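Local structure of thymidylate synthase thyX (Helicobacter pylori, 3N3Y) at residues 80-91 with 163-174. The protein probably catalyses the reductive methylation of dUMP to dTMP, with methylenetetrahydrofolate as carbon donor and with NADPH and reduced FAD as reductants. Sequence-based numbering, arbitrary orientation.
Sequences LSRHRIASLSVK and KTHLAYSINARS. With FAD (flavin-adenine dinucleotide), chain F.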
# COMPACT_ATOMS: atom_id res chain seq x y z
N LEU A 80 7.62 -6.17 13.74
CA LEU A 80 8.19 -5.50 12.57
C LEU A 80 7.35 -5.78 11.32
O LEU A 80 7.06 -4.87 10.55
CB LEU A 80 9.64 -5.93 12.36
CG LEU A 80 10.42 -5.27 11.23
CD1 LEU A 80 10.51 -3.77 11.46
CD2 LEU A 80 11.82 -5.89 11.14
N SER A 81 6.94 -7.04 11.14
CA SER A 81 6.03 -7.45 10.06
C SER A 81 4.75 -6.62 9.93
O SER A 81 4.19 -6.53 8.83
CB SER A 81 5.63 -8.92 10.24
OG SER A 81 6.73 -9.73 9.88
N ARG A 82 4.29 -6.01 11.03
CA ARG A 82 3.05 -5.20 11.01
C ARG A 82 3.21 -3.83 10.34
O ARG A 82 2.21 -3.16 10.02
CB ARG A 82 2.46 -5.06 12.41
CG ARG A 82 2.01 -6.39 13.04
CD ARG A 82 0.82 -6.97 12.28
NE ARG A 82 -0.32 -6.06 12.33
CZ ARG A 82 -1.18 -5.99 13.33
NH1 ARG A 82 -1.05 -6.80 14.37
NH2 ARG A 82 -2.18 -5.12 13.31
N HIS A 83 4.45 -3.40 10.12
CA HIS A 83 4.68 -2.21 9.30
C HIS A 83 4.63 -2.59 7.82
O HIS A 83 5.57 -3.17 7.28
CB HIS A 83 5.98 -1.52 9.67
CG HIS A 83 5.93 -0.89 11.03
ND1 HIS A 83 5.63 0.45 11.21
CD2 HIS A 83 6.10 -1.42 12.26
CE1 HIS A 83 5.64 0.72 12.51
NE2 HIS A 83 5.91 -0.40 13.17
N ARG A 84 3.51 -2.28 7.20
CA ARG A 84 3.17 -2.83 5.90
C ARG A 84 3.89 -2.13 4.74
O ARG A 84 4.09 -2.71 3.67
CB ARG A 84 1.65 -2.79 5.71
CG ARG A 84 0.93 -3.74 6.66
CD ARG A 84 -0.51 -3.39 6.76
NE ARG A 84 -0.71 -2.12 7.44
CZ ARG A 84 -1.90 -1.61 7.72
NH1 ARG A 84 -2.99 -2.28 7.36
NH2 ARG A 84 -2.00 -0.45 8.34
N ILE A 85 4.26 -0.87 4.96
CA ILE A 85 4.91 -0.14 3.89
C ILE A 85 6.41 -0.33 3.95
O ILE A 85 7.16 0.58 4.30
CB ILE A 85 4.51 1.32 3.88
CG1 ILE A 85 2.98 1.41 4.00
CG2 ILE A 85 5.00 1.98 2.58
CD1 ILE A 85 2.45 2.80 3.78
N ALA A 86 6.82 -1.55 3.60
CA ALA A 86 8.21 -1.97 3.62
C ALA A 86 8.32 -3.32 2.91
O ALA A 86 7.31 -3.96 2.65
CB ALA A 86 8.72 -2.06 5.05
N SER A 87 9.54 -3.73 2.61
CA SER A 87 9.81 -5.00 1.96
C SER A 87 10.72 -5.84 2.86
O SER A 87 11.72 -5.34 3.37
CB SER A 87 10.49 -4.78 0.62
OG SER A 87 9.70 -3.93 -0.18
N LEU A 88 10.36 -7.10 3.07
CA LEU A 88 11.12 -8.01 3.93
C LEU A 88 11.42 -9.29 3.18
O LEU A 88 10.55 -9.82 2.49
CB LEU A 88 10.30 -8.41 5.15
CG LEU A 88 9.80 -7.34 6.08
CD1 LEU A 88 8.58 -6.66 5.49
CD2 LEU A 88 9.50 -7.95 7.43
N SER A 89 12.65 -9.79 3.33
CA SER A 89 12.96 -11.18 2.99
C SER A 89 13.59 -11.84 4.22
O SER A 89 14.66 -11.45 4.67
CB SER A 89 13.89 -11.28 1.78
OG SER A 89 13.37 -10.59 0.65
N VAL A 90 12.91 -12.84 4.74
CA VAL A 90 13.20 -13.38 6.05
C VAL A 90 13.60 -14.84 5.98
O VAL A 90 12.94 -15.64 5.33
CB VAL A 90 11.96 -13.26 6.97
CG1 VAL A 90 12.27 -13.74 8.38
CG2 VAL A 90 11.46 -11.82 7.00
N LYS A 91 14.71 -15.15 6.65
CA LYS A 91 15.11 -16.53 6.93
C LYS A 91 13.91 -17.37 7.37
O LYS A 91 13.26 -17.06 8.37
CB LYS A 91 16.16 -16.55 8.06
CG LYS A 91 16.56 -17.95 8.52
CD LYS A 91 17.66 -17.95 9.59
CE LYS A 91 17.76 -19.34 10.24
NZ LYS A 91 18.64 -19.34 11.44
N LYS A 163 16.18 -16.72 17.18
CA LYS A 163 16.73 -15.71 16.29
C LYS A 163 16.36 -15.87 14.81
O LYS A 163 16.30 -16.96 14.27
CB LYS A 163 18.25 -15.62 16.43
CG LYS A 163 18.70 -14.78 17.60
CD LYS A 163 20.20 -14.82 17.71
CE LYS A 163 20.68 -14.10 18.95
NZ LYS A 163 22.16 -14.11 18.96
N THR A 164 16.10 -14.73 14.19
CA THR A 164 15.87 -14.70 12.76
C THR A 164 16.87 -13.73 12.09
O THR A 164 17.61 -13.01 12.78
CB THR A 164 14.40 -14.30 12.44
OG1 THR A 164 14.13 -14.51 11.05
CG2 THR A 164 14.14 -12.86 12.81
N HIS A 165 16.85 -13.70 10.76
CA HIS A 165 17.76 -12.91 9.95
C HIS A 165 16.95 -12.43 8.75
O HIS A 165 16.15 -13.19 8.19
CB HIS A 165 18.93 -13.80 9.52
CG HIS A 165 19.92 -13.16 8.59
ND1 HIS A 165 20.68 -13.90 7.71
CD2 HIS A 165 20.29 -11.87 8.42
CE1 HIS A 165 21.47 -13.09 7.03
NE2 HIS A 165 21.25 -11.86 7.44
N LEU A 166 17.11 -11.16 8.37
CA LEU A 166 16.34 -10.65 7.24
C LEU A 166 17.00 -9.51 6.49
O LEU A 166 17.83 -8.78 7.02
CB LEU A 166 14.95 -10.20 7.70
CG LEU A 166 14.94 -9.11 8.76
CD1 LEU A 166 13.72 -8.25 8.64
CD2 LEU A 166 15.04 -9.72 10.16
N ALA A 167 16.62 -9.39 5.23
CA ALA A 167 16.82 -8.16 4.48
C ALA A 167 15.54 -7.34 4.63
O ALA A 167 14.41 -7.84 4.46
CB ALA A 167 17.11 -8.47 3.02
N TYR A 168 15.72 -6.07 4.96
CA TYR A 168 14.60 -5.17 5.18
C TYR A 168 14.83 -3.92 4.34
O TYR A 168 15.84 -3.25 4.49
CB TYR A 168 14.55 -4.81 6.67
CG TYR A 168 13.32 -4.06 7.12
CD1 TYR A 168 12.07 -4.66 7.07
CD2 TYR A 168 13.41 -2.76 7.62
CE1 TYR A 168 10.94 -3.99 7.49
CE2 TYR A 168 12.28 -2.08 8.05
CZ TYR A 168 11.05 -2.70 7.97
OH TYR A 168 9.92 -2.05 8.38
N SER A 169 13.89 -3.60 3.46
CA SER A 169 14.00 -2.37 2.67
C SER A 169 12.82 -1.46 2.93
O SER A 169 11.68 -1.90 3.01
CB SER A 169 14.10 -2.68 1.18
OG SER A 169 15.27 -3.44 0.93
N ILE A 170 13.11 -0.17 3.05
CA ILE A 170 12.09 0.78 3.45
C ILE A 170 12.44 2.19 2.94
O ILE A 170 13.63 2.57 2.86
CB ILE A 170 11.93 0.74 5.00
CG1 ILE A 170 10.79 1.64 5.49
CG2 ILE A 170 13.25 1.07 5.71
CD1 ILE A 170 10.53 1.50 6.97
N ASN A 171 11.42 2.96 2.57
CA ASN A 171 11.66 4.34 2.15
C ASN A 171 11.69 5.30 3.35
O ASN A 171 11.30 4.93 4.45
CB ASN A 171 10.68 4.78 1.05
CG ASN A 171 9.27 5.09 1.56
OD1 ASN A 171 9.08 5.70 2.61
ND2 ASN A 171 8.29 4.69 0.78
N ALA A 172 12.17 6.53 3.13
CA ALA A 172 12.43 7.45 4.26
C ALA A 172 11.19 7.91 4.99
O ALA A 172 11.23 8.11 6.19
CB ALA A 172 13.23 8.65 3.80
N ARG A 173 10.08 8.07 4.28
CA ARG A 173 8.84 8.45 4.92
C ARG A 173 8.30 7.34 5.82
O ARG A 173 7.80 7.59 6.92
CB ARG A 173 7.81 8.81 3.87
CG ARG A 173 6.48 9.29 4.43
CD ARG A 173 5.51 9.59 3.28
NE ARG A 173 4.35 10.33 3.75
CZ ARG A 173 3.20 10.44 3.09
NH1 ARG A 173 3.05 9.83 1.92
NH2 ARG A 173 2.20 11.15 3.60
N SER A 174 8.37 6.10 5.35
CA SER A 174 7.91 4.98 6.16
C SER A 174 8.88 4.75 7.31
O SER A 174 8.47 4.47 8.43
CB SER A 174 7.78 3.71 5.32
OG SER A 174 7.11 2.71 6.07
PA FAD F . 2.35 0.74 8.15
O1A FAD F . 3.73 0.58 7.56
O2A FAD F . 1.51 -0.51 8.18
O5B FAD F . 1.61 1.94 7.39
C5B FAD F . 2.29 3.15 7.12
C4B FAD F . 1.20 4.18 6.94
O4B FAD F . 0.42 3.82 5.81
C3B FAD F . 0.25 4.16 8.12
O3B FAD F . 0.66 5.04 9.15
C2B FAD F . -1.08 4.54 7.51
O2B FAD F . -1.13 5.93 7.40
C1B FAD F . -0.95 4.03 6.09
N9A FAD F . -1.62 2.76 5.82
C8A FAD F . -1.01 1.57 5.52
N7A FAD F . -1.97 0.66 5.29
C5A FAD F . -3.19 1.25 5.42
C6A FAD F . -4.48 0.75 5.30
N6A FAD F . -4.71 -0.48 4.81
N1A FAD F . -5.53 1.62 5.51
C2A FAD F . -5.30 2.94 5.83
N3A FAD F . -4.02 3.42 5.95
C4A FAD F . -2.98 2.57 5.75
N1 FAD F . -1.50 -4.30 16.57
C2 FAD F . -2.49 -5.17 17.01
O2 FAD F . -3.14 -5.84 16.22
N3 FAD F . -2.75 -5.30 18.35
C4 FAD F . -2.03 -4.56 19.27
O4 FAD F . -2.28 -4.68 20.47
C4X FAD F . -1.03 -3.68 18.83
N5 FAD F . -0.32 -2.94 19.74
C5X FAD F . 0.67 -2.08 19.32
C6 FAD F . 1.38 -1.36 20.28
C7 FAD F . 2.38 -0.49 19.89
C7M FAD F . 3.15 0.29 20.93
C8 FAD F . 2.68 -0.34 18.53
C8M FAD F . 3.77 0.61 18.12
C9 FAD F . 1.97 -1.06 17.57
C9A FAD F . 0.96 -1.95 17.96
N10 FAD F . 0.23 -2.69 17.03
C10 FAD F . -0.76 -3.55 17.47
C1' FAD F . 0.51 -2.58 15.55
C2' FAD F . -0.22 -1.41 14.90
O2' FAD F . -1.61 -1.63 14.92
C3' FAD F . 0.24 -1.19 13.44
O3' FAD F . -0.17 -2.23 12.59
C4' FAD F . 1.76 -1.06 13.33
O4' FAD F . 2.22 -0.20 14.35
C5' FAD F . 2.14 -0.49 11.97
O5' FAD F . 1.66 0.84 11.94
P FAD F . 1.27 1.63 10.58
O1P FAD F . 1.20 3.11 10.87
O2P FAD F . -0.02 1.10 10.01
O3P FAD F . 2.53 1.36 9.62
O HOH W 1 7.98 -3.91 8.31
O HOH W 2 5.89 2.17 8.92
O HOH W 3 8.84 1.73 2.34
O HOH W 4 12.96 -16.85 10.94
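Tyr168 carries its ring alongside Leu88 and to Leu80 and Ala86 CB because its CG stands opposite the backbone N (chi1 -170°), and Leu80, with a similar first torsion (chi1 -177°), reaches the same ring from the other segment. Leu80 CD2 lies over one ring face, offset toward the rim, and Leu80 CD1 comes to 3.7 Å from Tyr168 CZ, while Leu88 CG meets the edge in plane, 3.6 Å from Tyr168 CD1. The phenol OH donates to a water that in turn donates to Leu80 O and His83 O, bridging the hydroxyl to both carbonyls of the type I turn Leu80-His83. Strands 87-90 and 163-171 run antiparallel (156°); within this chain 87-90 is an outermost strand of the antiparallel sheet, with 163-171 between it and 64-73. Ser87 and Ser169 exchange two backbone bonds, both N to O at 2.8 Å. On the face opposite Tyr168, Ser87 OG and Ser89 OG bond respectively to Glu61 and His62, both of a neighbouring subunit. Beyond the end of strand 163-171, Ser174 OG donates to Ile85 O (2.8 Å); Asn171, the N-cap residue of helix 172-182, accepts from Ser174 N through OD1. Ile85 N gives FAD O1A a 3.0 Å bond, and Arg84 N and NE both grip FAD O2A, NE at 2.8 Å.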